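PDB 5JBD: inactive glucansucrase from Lactobacillus reuteri, which is an inactive member of glycosyl hydrolase family 70, built round a TIM-type (beta/alpha)8 barrel and holding a bound calcium ion. Local coordinates for residues D57-Y62 and R80-Y85; L568-E573 and D581-P586; N574-D579 and N606-G611. One frame throughout, in Å; residues are numbered along the deposited sequence.

Contact 1 (D57-Y62 and R80-Y85); sequences DWYRPY and RPLLMY
The Tyr59 ring meets Leu82 with CD1 and Tyr85 with CE1 and OH. CB lies 4.2 Å from Leu82 CD2. CG occupies the position between the backbone N and the carbonyl carbon (chi1 85°), and CD1 beyond it meets the same methyl, Leu82 CD2, at 3.7 Å. Next along the ring edge, CE1 touches Tyr85 CD2 at 3.5 Å. The two rings form an offset edge-to-face pair with planes at 89°, and the Tyr59 edge points at the Tyr85 face. At the tip, OH stands over the centre of the Tyr85 ring, 3.1 Å above its plane, while its hydrogen bond goes to Asn36 O. Trp58 works differently: Pro81 CD lies over the face of its six-membered ring, 3.7 Å from the centroid, a CH-pi contact. The backbones fix this register, with Tyr59 N hydrogen-bonded to Arg80 O, Arg80 N to Tyr59 O (2.8 Å) and Leu82 N to Asp57 O (3.0 Å). Arg80 directs its NE to a salt bridge with Glu141 of helix 126-147. Reciprocal bonds at Tyr59-Arg80, beside the non-hydrogen-bonded pair Trp58-Pro81, define a short two-stranded antiparallel sheet packed on helices 126-147 and 151-162.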
loop_
_atom_site.group_PDB
_atom_site.type_symbol
_atom_site.label_atom_id
_atom_site.label_comp_id
_atom_site.label_asym_id
_atom_site.label_seq_id
_atom_site.Cartn_x
_atom_site.Cartn_y
_atom_site.Cartn_z
ATOM N N ASP A 57 9.622 -20.366 -23.475
ATOM C CA ASP A 57 8.925 -19.913 -24.677
ATOM C C ASP A 57 8.885 -21.010 -25.744
ATOM O O ASP A 57 9.446 -22.088 -25.583
ATOM C CB ASP A 57 9.556 -18.614 -25.229
ATOM C CG ASP A 57 8.956 -17.351 -24.620
ATOM O OD1 ASP A 57 7.981 -17.430 -23.836
ATOM O OD2 ASP A 57 9.496 -16.265 -24.900
ATOM N N TRP A 58 8.176 -20.706 -26.825
ATOM C CA TRP A 58 7.917 -21.623 -27.884
ATOM C C TRP A 58 8.436 -21.068 -29.215
ATOM O O TRP A 58 8.691 -19.860 -29.359
ATOM C CB TRP A 58 6.407 -21.866 -27.958
ATOM C CG TRP A 58 5.812 -22.582 -26.769
ATOM C CD1 TRP A 58 5.920 -22.244 -25.428
ATOM C CD2 TRP A 58 4.967 -23.726 -26.812
ATOM N NE1 TRP A 58 5.228 -23.133 -24.656
ATOM C CE2 TRP A 58 4.628 -24.047 -25.475
ATOM C CE3 TRP A 58 4.467 -24.520 -27.847
ATOM C CZ2 TRP A 58 3.819 -25.116 -25.158
ATOM C CZ3 TRP A 58 3.660 -25.584 -27.532
ATOM C CH2 TRP A 58 3.345 -25.878 -26.189
ATOM N N TYR A 59 8.589 -21.969 -30.184
ATOM C CA TYR A 59 8.960 -21.608 -31.565
ATOM C C TYR A 59 8.280 -22.532 -32.569
ATOM O O TYR A 59 7.681 -23.551 -32.196
ATOM C CB TYR A 59 10.481 -21.628 -31.740
ATOM C CG TYR A 59 11.073 -22.991 -32.055
ATOM C CD1 TYR A 59 10.911 -24.064 -31.195
ATOM C CD2 TYR A 59 11.814 -23.204 -33.232
ATOM C CE1 TYR A 59 11.450 -25.304 -31.493
ATOM C CE2 TYR A 59 12.370 -24.434 -33.513
ATOM C CZ TYR A 59 12.177 -25.485 -32.639
ATOM O OH TYR A 59 12.720 -26.723 -32.902
ATOM N N ARG A 60 8.364 -22.159 -33.842
ATOM C CA ARG A 60 7.823 -22.971 -34.927
ATOM C C ARG A 60 8.978 -23.654 -35.640
ATOM O O ARG A 60 9.727 -22.985 -36.360
ATOM C CB ARG A 60 7.047 -22.093 -35.910
ATOM C CG ARG A 60 6.430 -22.868 -37.071
ATOM C CD ARG A 60 5.827 -21.941 -38.106
ATOM N NE ARG A 60 5.477 -22.653 -39.336
ATOM C CZ ARG A 60 4.987 -22.070 -40.428
ATOM N NH1 ARG A 60 4.789 -20.744 -40.471
ATOM N NH2 ARG A 60 4.705 -22.814 -41.498
ATOM N N PRO A 61 9.147 -24.981 -35.443
ATOM C CA PRO A 61 10.159 -25.676 -36.258
ATOM C C PRO A 61 9.686 -25.791 -37.693
ATOM O O PRO A 61 8.491 -25.606 -37.961
ATOM C CB PRO A 61 10.241 -27.070 -35.621
ATOM C CG PRO A 61 8.893 -27.279 -35.009
ATOM C CD PRO A 61 8.429 -25.918 -34.556
ATOM N N TYR A 62 10.606 -26.082 -38.611
ATOM C CA TYR A 62 10.229 -26.282 -40.017
ATOM C C TYR A 62 9.293 -27.489 -40.153
ATOM O O TYR A 62 8.276 -27.415 -40.838
ATOM C CB TYR A 62 11.476 -26.417 -40.901
ATOM C CG TYR A 62 11.172 -26.570 -42.387
ATOM C CD1 TYR A 62 10.954 -27.827 -42.932
ATOM C CD2 TYR A 62 11.103 -25.461 -43.242
ATOM C CE1 TYR A 62 10.682 -27.996 -44.281
ATOM C CE2 TYR A 62 10.829 -25.621 -44.603
ATOM C CZ TYR A 62 10.618 -26.892 -45.114
ATOM O OH TYR A 62 10.344 -27.110 -46.452
ATOM N N ARG A 80 6.075 -25.393 -30.911
ATOM C CA ARG A 80 6.566 -26.337 -29.928
ATOM C C ARG A 80 7.376 -25.616 -28.862
ATOM O O ARG A 80 7.971 -24.571 -29.133
ATOM C CB ARG A 80 7.430 -27.421 -30.592
ATOM C CG ARG A 80 6.727 -28.300 -31.617
ATOM C CD ARG A 80 5.668 -29.183 -30.981
ATOM N NE ARG A 80 4.993 -30.059 -31.935
ATOM C CZ ARG A 80 3.883 -29.764 -32.619
ATOM N NH1 ARG A 80 3.270 -28.586 -32.499
ATOM N NH2 ARG A 80 3.379 -30.664 -33.452
ATOM N N PRO A 81 7.392 -26.164 -27.632
ATOM C CA PRO A 81 8.180 -25.582 -26.563
ATOM C C PRO A 81 9.671 -25.774 -26.812
ATOM O O PRO A 81 10.108 -26.870 -27.233
ATOM C CB PRO A 81 7.724 -26.363 -25.331
ATOM C CG PRO A 81 7.324 -27.685 -25.869
ATOM C CD PRO A 81 6.694 -27.391 -27.188
ATOM N N LEU A 82 10.437 -24.716 -26.565
ATOM C CA LEU A 82 11.891 -24.753 -26.728
ATOM C C LEU A 82 12.545 -25.850 -25.869
ATOM O O LEU A 82 13.551 -26.448 -26.282
ATOM C CB LEU A 82 12.504 -23.374 -26.457
ATOM C CG LEU A 82 12.312 -22.313 -27.556
ATOM C CD1 LEU A 82 12.540 -20.895 -27.042
ATOM C CD2 LEU A 82 13.220 -22.601 -28.739
ATOM N N LEU A 83 11.951 -26.158 -24.708
ATOM C CA LEU A 83 12.495 -27.182 -23.798
ATOM C C LEU A 83 12.460 -28.617 -24.303
ATOM O O LEU A 83 13.044 -29.490 -23.659
ATOM C CB LEU A 83 11.825 -27.108 -22.411
ATOM C CG LEU A 83 12.429 -26.033 -21.511
ATOM C CD1 LEU A 83 11.466 -25.697 -20.374
ATOM C CD2 LEU A 83 13.811 -26.429 -20.992
ATOM N N MET A 84 11.773 -28.876 -25.416
ATOM C CA MET A 84 11.911 -30.150 -26.145
ATOM C C MET A 84 13.238 -30.275 -26.906
ATOM O O MET A 84 13.629 -31.401 -27.262
ATOM C CB MET A 84 10.785 -30.314 -27.180
ATOM C CG MET A 84 9.476 -30.794 -26.609
ATOM S SD MET A 84 8.177 -30.679 -27.839
ATOM C CE MET A 84 8.619 -31.996 -28.973
ATOM N N TYR A 85 13.869 -29.129 -27.207
ATOM C CA TYR A 85 15.057 -29.049 -28.076
ATOM C C TYR A 85 16.316 -28.465 -27.428
ATOM O O TYR A 85 17.420 -28.831 -27.839
ATOM C CB TYR A 85 14.747 -28.185 -29.303
ATOM C CG TYR A 85 13.626 -28.703 -30.178
ATOM C CD1 TYR A 85 13.873 -29.576 -31.235
ATOM C CD2 TYR A 85 12.316 -28.291 -29.966
ATOM C CE1 TYR A 85 12.837 -30.026 -32.046
ATOM C CE2 TYR A 85 11.270 -28.741 -30.769
ATOM C CZ TYR A 85 11.535 -29.604 -31.808
ATOM O OH TYR A 85 10.509 -30.076 -32.600
HETATM O O HOH W 1 9.621 -24.415 -23.605
#

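Contact 2 (L568-E573 and D581-P586); sequences LIDTTE and DNSENP
Asp570 OD2 draws in two side chains of 581-586, Asn585 and Ser583, and also accepts from Asn567 ND2. Its residue sits on strand 564-571 of an antiparallel sheet, just past a classic beta bulge in which Leu568 and Ile569 both face Val615. The hydrogen bond from the Asn585 amide is nearly straight: ND2 donates to Asp570 OD2 over 3.1 Å at 167°, arriving on the syn side, 20° out of the carboxylate plane. Carboxylate and amide planes differ by just 19°, and Asn585 ND2 also donates to Thr600 O. Ser583 OG likewise lies 3.1 Å from Asp570 OD2. The other oxygen, Asp570 OD1, takes the backbone N of Thr571 at 2.9 Å on its anti side, which helps fix the rotation of the carboxylate. A water 2.8 Å from Asp570 OD1 accepts from Glu584 N, joining the strand to the loop. Further on, a second water accepts from Glu573 N and donates to Asn582 O. Thr572 packs on the loop carbonyls: its OG1 accepts from Gly575 N, while its methyl CG2 rests 3.4 Å from both Asp581 O and Asn582 O.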
loop_
_atom_site.group_PDB
_atom_site.type_symbol
_atom_site.label_atom_id
_atom_site.label_comp_id
_atom_site.label_asym_id
_atom_site.label_seq_id
_atom_site.Cartn_x
_atom_site.Cartn_y
_atom_site.Cartn_z
ATOM N N LEU A 568 -21.108 12.111 30.010
ATOM C CA LEU A 568 -21.240 11.630 28.629
ATOM C C LEU A 568 -20.988 10.132 28.500
ATOM O O LEU A 568 -21.767 9.418 27.858
ATOM C CB LEU A 568 -20.278 12.369 27.704
ATOM C CG LEU A 568 -20.490 12.124 26.199
ATOM C CD1 LEU A 568 -21.627 12.989 25.689
ATOM C CD2 LEU A 568 -19.221 12.434 25.433
ATOM N N ILE A 569 -19.872 9.673 29.054
ATOM C CA ILE A 569 -19.532 8.250 29.097
ATOM C C ILE A 569 -18.970 7.935 30.479
ATOM O O ILE A 569 -18.127 8.670 30.974
ATOM C CB ILE A 569 -18.462 7.863 28.049
ATOM C CG1 ILE A 569 -18.930 8.220 26.630
ATOM C CG2 ILE A 569 -18.124 6.371 28.151
ATOM C CD1 ILE A 569 -17.892 7.970 25.554
ATOM N N ASP A 570 -19.416 6.826 31.066
ATOM C CA ASP A 570 -18.865 6.307 32.321
ATOM C C ASP A 570 -18.735 4.786 32.185
ATOM O O ASP A 570 -19.373 4.176 31.318
ATOM C CB ASP A 570 -19.765 6.694 33.506
ATOM C CG ASP A 570 -19.005 6.817 34.849
ATOM O OD1 ASP A 570 -17.865 6.322 34.980
ATOM O OD2 ASP A 570 -19.582 7.401 35.794
ATOM N N THR A 571 -17.898 4.185 33.026
ATOM C CA THR A 571 -17.634 2.743 32.973
ATOM C C THR A 571 -18.525 1.995 33.981
ATOM O O THR A 571 -18.732 2.472 35.099
ATOM C CB THR A 571 -16.137 2.455 33.225
ATOM O OG1 THR A 571 -15.341 3.216 32.300
ATOM C CG2 THR A 571 -15.814 0.999 33.051
ATOM N N THR A 572 -19.022 0.821 33.569
ATOM C CA THR A 572 -19.791 -0.105 34.432
ATOM C C THR A 572 -19.086 -1.457 34.471
ATOM O O THR A 572 -18.147 -1.692 33.710
ATOM C CB THR A 572 -21.225 -0.341 33.900
ATOM O OG1 THR A 572 -21.155 -1.051 32.657
ATOM C CG2 THR A 572 -21.968 0.975 33.712
ATOM N N GLU A 573 -19.549 -2.367 35.337
ATOM C CA GLU A 573 -18.918 -3.696 35.433
ATOM C C GLU A 573 -18.926 -4.450 34.096
ATOM O O GLU A 573 -17.955 -5.142 33.774
ATOM C CB GLU A 573 -19.564 -4.560 36.541
ATOM C CG GLU A 573 -19.341 -4.056 37.973
ATOM C CD GLU A 573 -17.880 -3.932 38.409
ATOM O OE1 GLU A 573 -17.000 -4.678 37.907
ATOM O OE2 GLU A 573 -17.610 -3.080 39.288
ATOM N N ASP A 581 -26.072 5.002 34.054
ATOM C CA ASP A 581 -26.809 3.837 34.546
ATOM C C ASP A 581 -25.824 2.802 35.109
ATOM O O ASP A 581 -25.029 2.218 34.369
ATOM C CB ASP A 581 -27.661 3.224 33.424
ATOM C CG ASP A 581 -28.660 2.180 33.936
ATOM O OD1 ASP A 581 -28.835 2.064 35.162
ATOM O OD2 ASP A 581 -29.270 1.478 33.103
ATOM N N ASN A 582 -25.877 2.608 36.423
ATOM C CA ASN A 582 -25.054 1.628 37.139
ATOM C C ASN A 582 -23.541 1.955 37.092
ATOM O O ASN A 582 -22.707 1.054 37.071
ATOM C CB ASN A 582 -25.363 0.202 36.626
ATOM C CG ASN A 582 -25.186 -0.883 37.696
ATOM O OD1 ASN A 582 -25.248 -0.621 38.901
ATOM N ND2 ASN A 582 -24.971 -2.120 37.244
ATOM N N SER A 583 -23.210 3.249 37.087
ATOM C CA SER A 583 -21.828 3.714 37.180
ATOM C C SER A 583 -21.581 4.376 38.543
ATOM O O SER A 583 -22.508 4.560 39.340
ATOM C CB SER A 583 -21.516 4.693 36.042
ATOM O OG SER A 583 -22.294 5.875 36.170
ATOM N N GLU A 584 -20.329 4.735 38.800
ATOM C CA GLU A 584 -19.939 5.347 40.081
ATOM C C GLU A 584 -20.418 6.783 40.242
ATOM O O GLU A 584 -20.486 7.277 41.354
ATOM C CB GLU A 584 -18.426 5.314 40.251
ATOM C CG GLU A 584 -17.835 3.917 40.307
ATOM C CD GLU A 584 -16.331 3.929 40.089
ATOM O OE1 GLU A 584 -15.872 4.108 38.932
ATOM O OE2 GLU A 584 -15.606 3.764 41.085
ATOM N N ASN A 585 -20.733 7.455 39.136
ATOM C CA ASN A 585 -21.130 8.867 39.152
ATOM C C ASN A 585 -22.537 9.044 38.572
ATOM O O ASN A 585 -22.949 8.271 37.705
ATOM C CB ASN A 585 -20.132 9.684 38.334
ATOM C CG ASN A 585 -18.700 9.479 38.800
ATOM O OD1 ASN A 585 -18.265 10.084 39.782
ATOM N ND2 ASN A 585 -17.961 8.623 38.097
ATOM N N PRO A 586 -23.267 10.081 39.028
ATOM C CA PRO A 586 -24.616 10.351 38.519
ATOM C C PRO A 586 -24.593 11.086 37.158
ATOM O O PRO A 586 -23.509 11.350 36.610
ATOM C CB PRO A 586 -25.216 11.225 39.623
ATOM C CG PRO A 586 -24.045 12.023 40.094
ATOM C CD PRO A 586 -22.852 11.105 40.006
HETATM O O HOH W 2 -17.965 4.411 36.988
HETATM O O HOH W 3 -21.595 -1.542 37.091
#

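Contact 3 (N574-D579 and N606-G611)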
loop_
_atom_site.group_PDB
_atom_site.type_symbol
_atom_site.label_atom_id
_atom_site.label_comp_id
_atom_site.label_asym_id
_atom_site.label_seq_id
_atom_site.Cartn_x
_atom_site.Cartn_y
_atom_site.Cartn_z
ATOM N N ASN A 574 -20.002 -4.294 33.322
ATOM C CA ASN A 574 -20.156 -4.982 32.024
ATOM C C ASN A 574 -19.709 -4.194 30.787
ATOM O O ASN A 574 -19.365 -4.810 29.771
ATOM C CB ASN A 574 -21.607 -5.442 31.833
ATOM C CG ASN A 574 -22.012 -6.507 32.831
ATOM O OD1 ASN A 574 -21.179 -7.280 33.328
ATOM N ND2 ASN A 574 -23.302 -6.551 33.137
ATOM N N GLY A 575 -19.690 -2.863 30.862
ATOM C CA GLY A 575 -19.278 -2.066 29.696
ATOM C C GLY A 575 -19.246 -0.577 29.953
ATOM O O GLY A 575 -18.575 -0.119 30.893
ATOM N N LEU A 576 -19.957 0.173 29.110
ATOM C CA LEU A 576 -20.049 1.635 29.203
ATOM C C LEU A 576 -21.511 2.022 29.354
ATOM O O LEU A 576 -22.383 1.280 28.906
ATOM C CB LEU A 576 -19.501 2.278 27.928
ATOM C CG LEU A 576 -18.032 2.029 27.598
ATOM C CD1 LEU A 576 -17.694 2.584 26.220
ATOM C CD2 LEU A 576 -17.139 2.655 28.659
ATOM N N THR A 577 -21.770 3.183 29.950
ATOM C CA THR A 577 -23.122 3.765 30.003
ATOM C C THR A 577 -23.088 5.218 29.513
ATOM O O THR A 577 -22.083 5.931 29.720
ATOM C CB THR A 577 -23.757 3.705 31.423
ATOM O OG1 THR A 577 -25.062 4.286 31.383
ATOM C CG2 THR A 577 -22.948 4.455 32.451
ATOM N N TYR A 578 -24.183 5.629 28.860
ATOM C CA TYR A 578 -24.339 6.969 28.260
ATOM C C TYR A 578 -25.394 7.803 28.982
ATOM O O TYR A 578 -25.644 8.945 28.596
ATOM C CB TYR A 578 -24.670 6.832 26.753
ATOM C CG TYR A 578 -23.662 5.949 26.066
ATOM C CD1 TYR A 578 -22.412 6.441 25.728
ATOM C CD2 TYR A 578 -23.920 4.585 25.820
ATOM C CE1 TYR A 578 -21.447 5.629 25.135
ATOM C CE2 TYR A 578 -22.954 3.769 25.224
ATOM C CZ TYR A 578 -21.713 4.306 24.881
ATOM O OH TYR A 578 -20.711 3.545 24.303
ATOM N N ASP A 579 -26.008 7.234 30.030
ATOM C CA ASP A 579 -26.960 7.958 30.880
ATOM C C ASP A 579 -26.719 7.677 32.365
ATOM O O ASP A 579 -27.664 7.669 33.153
ATOM C CB ASP A 579 -28.418 7.630 30.469
ATOM C CG ASP A 579 -28.761 6.129 30.572
ATOM O OD1 ASP A 579 -27.844 5.283 30.701
ATOM O OD2 ASP A 579 -29.966 5.791 30.492
ATOM N N ASN A 606 -13.768 -5.351 31.427
ATOM C CA ASN A 606 -14.874 -5.789 30.569
ATOM C C ASN A 606 -14.448 -5.625 29.093
ATOM O O ASN A 606 -13.338 -5.139 28.838
ATOM C CB ASN A 606 -16.160 -5.047 30.972
ATOM C CG ASN A 606 -16.112 -3.565 30.672
ATOM O OD1 ASN A 606 -15.780 -3.152 29.556
ATOM N ND2 ASN A 606 -16.491 -2.752 31.653
ATOM N N PRO A 607 -15.303 -6.022 28.121
ATOM C CA PRO A 607 -14.835 -5.954 26.735
ATOM C C PRO A 607 -14.464 -4.547 26.227
ATOM O O PRO A 607 -13.649 -4.437 25.306
ATOM C CB PRO A 607 -16.024 -6.529 25.934
ATOM C CG PRO A 607 -16.757 -7.391 26.912
ATOM C CD PRO A 607 -16.644 -6.634 28.203
ATOM N N TYR A 608 -15.054 -3.517 26.838
ATOM C CA TYR A 608 -14.885 -2.130 26.442
ATOM C C TYR A 608 -13.739 -1.423 27.185
ATOM O O TYR A 608 -13.048 -0.608 26.582
ATOM C CB TYR A 608 -16.197 -1.364 26.678
ATOM C CG TYR A 608 -17.359 -1.938 25.886
ATOM C CD1 TYR A 608 -17.628 -1.490 24.601
ATOM C CD2 TYR A 608 -18.172 -2.964 26.409
ATOM C CE1 TYR A 608 -18.676 -2.021 23.851
ATOM C CE2 TYR A 608 -19.220 -3.504 25.663
ATOM C CZ TYR A 608 -19.458 -3.026 24.382
ATOM O OH TYR A 608 -20.478 -3.531 23.624
ATOM N N VAL A 609 -13.543 -1.752 28.467
ATOM C CA VAL A 609 -12.598 -1.048 29.359
ATOM C C VAL A 609 -11.772 -2.043 30.194
ATOM O O VAL A 609 -12.323 -2.973 30.806
ATOM C CB VAL A 609 -13.341 -0.076 30.312
ATOM C CG1 VAL A 609 -12.364 0.670 31.231
ATOM C CG2 VAL A 609 -14.205 0.904 29.531
ATOM N N SER A 610 -10.449 -1.857 30.170
ATOM C CA SER A 610 -9.502 -2.536 31.041
ATOM C C SER A 610 -8.698 -1.456 31.761
ATOM O O SER A 610 -7.634 -1.022 31.281
ATOM C CB SER A 610 -8.599 -3.438 30.216
ATOM O OG SER A 610 -7.731 -4.186 31.045
ATOM N N GLY A 611 -9.223 -1.036 32.903
ATOM C CA GLY A 611 -8.807 0.195 33.578
ATOM C C GLY A 611 -10.032 1.057 33.853
ATOM O O GLY A 611 -10.970 0.602 34.513
#
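Leu576 and Tyr608 cross obliquely, with Leu576 CG 4.0 Å from Tyr608 CB, so the leucine packs on the root of the tyrosine. Against Val609 the same leucine is turned at about a right angle, and its CD2 touches Val609 CG2 at 3.5 Å. Ile569 of strand 564-571 and Ala485 of helix 483-496 also touch Leu576.

Gly575, with no side chain to intervene, brings its CA to 3.6 Å from Tyr608 CD2, a position oblique to the tyrosine ring, whereas Asn574 O lies at the ring edge, near its plane. That carbonyl oxygen is also 3.4 Å from Asn606 CB, which carries the amide that reaches across the contact.

Asn606 is oriented by bonds within its own loop. Its CG sits between the backbone N and the carbonyl carbon (chi1 68°). Asn606 OD1 accepts twice: from Tyr608 N at 2.8 Å, in the carbonyl plane, and from Val609 N at 2.9 Å, with this donor 41° above that plane. The same amide turns ND2 toward 574-579, where it makes a weak hydrogen bond to Gly575 O (3.4 Å, 131°). The backbone bond from Asn606 N to Val609 O, 2.9 Å, ties the two ends of the turn together.

Acceptance from the backbone N two residues on defines an Asx turn, and the further bond three residues on an Asx motif; here they shape the connection between strands 596-605 and 612-618 and set it against the start of strand 576-577.

Overall arrangement
Contacts 2 and 3 are neighbours, their centres about 8 Å apart, whereas the centre of contact 1 lies about 78 and 70 Å from theirs, across the chain's centre. The neighbouring pair share one antiparallel sheet: strands 564-571 and 576-577 run side by side, and Asp570 O and Thr577 N, 2.9 Å apart, probably form a hydrogen bond. Their segments alternate along the chain. Contact 1 is buried, with most touching residues enclosed, and combines strand pairing with aromatic packing. The other two are partly buried and join strands to loops: contact 2 relies on a carboxylate and bridging waters, contact 3 on apolar packing plus one weak cross-bond.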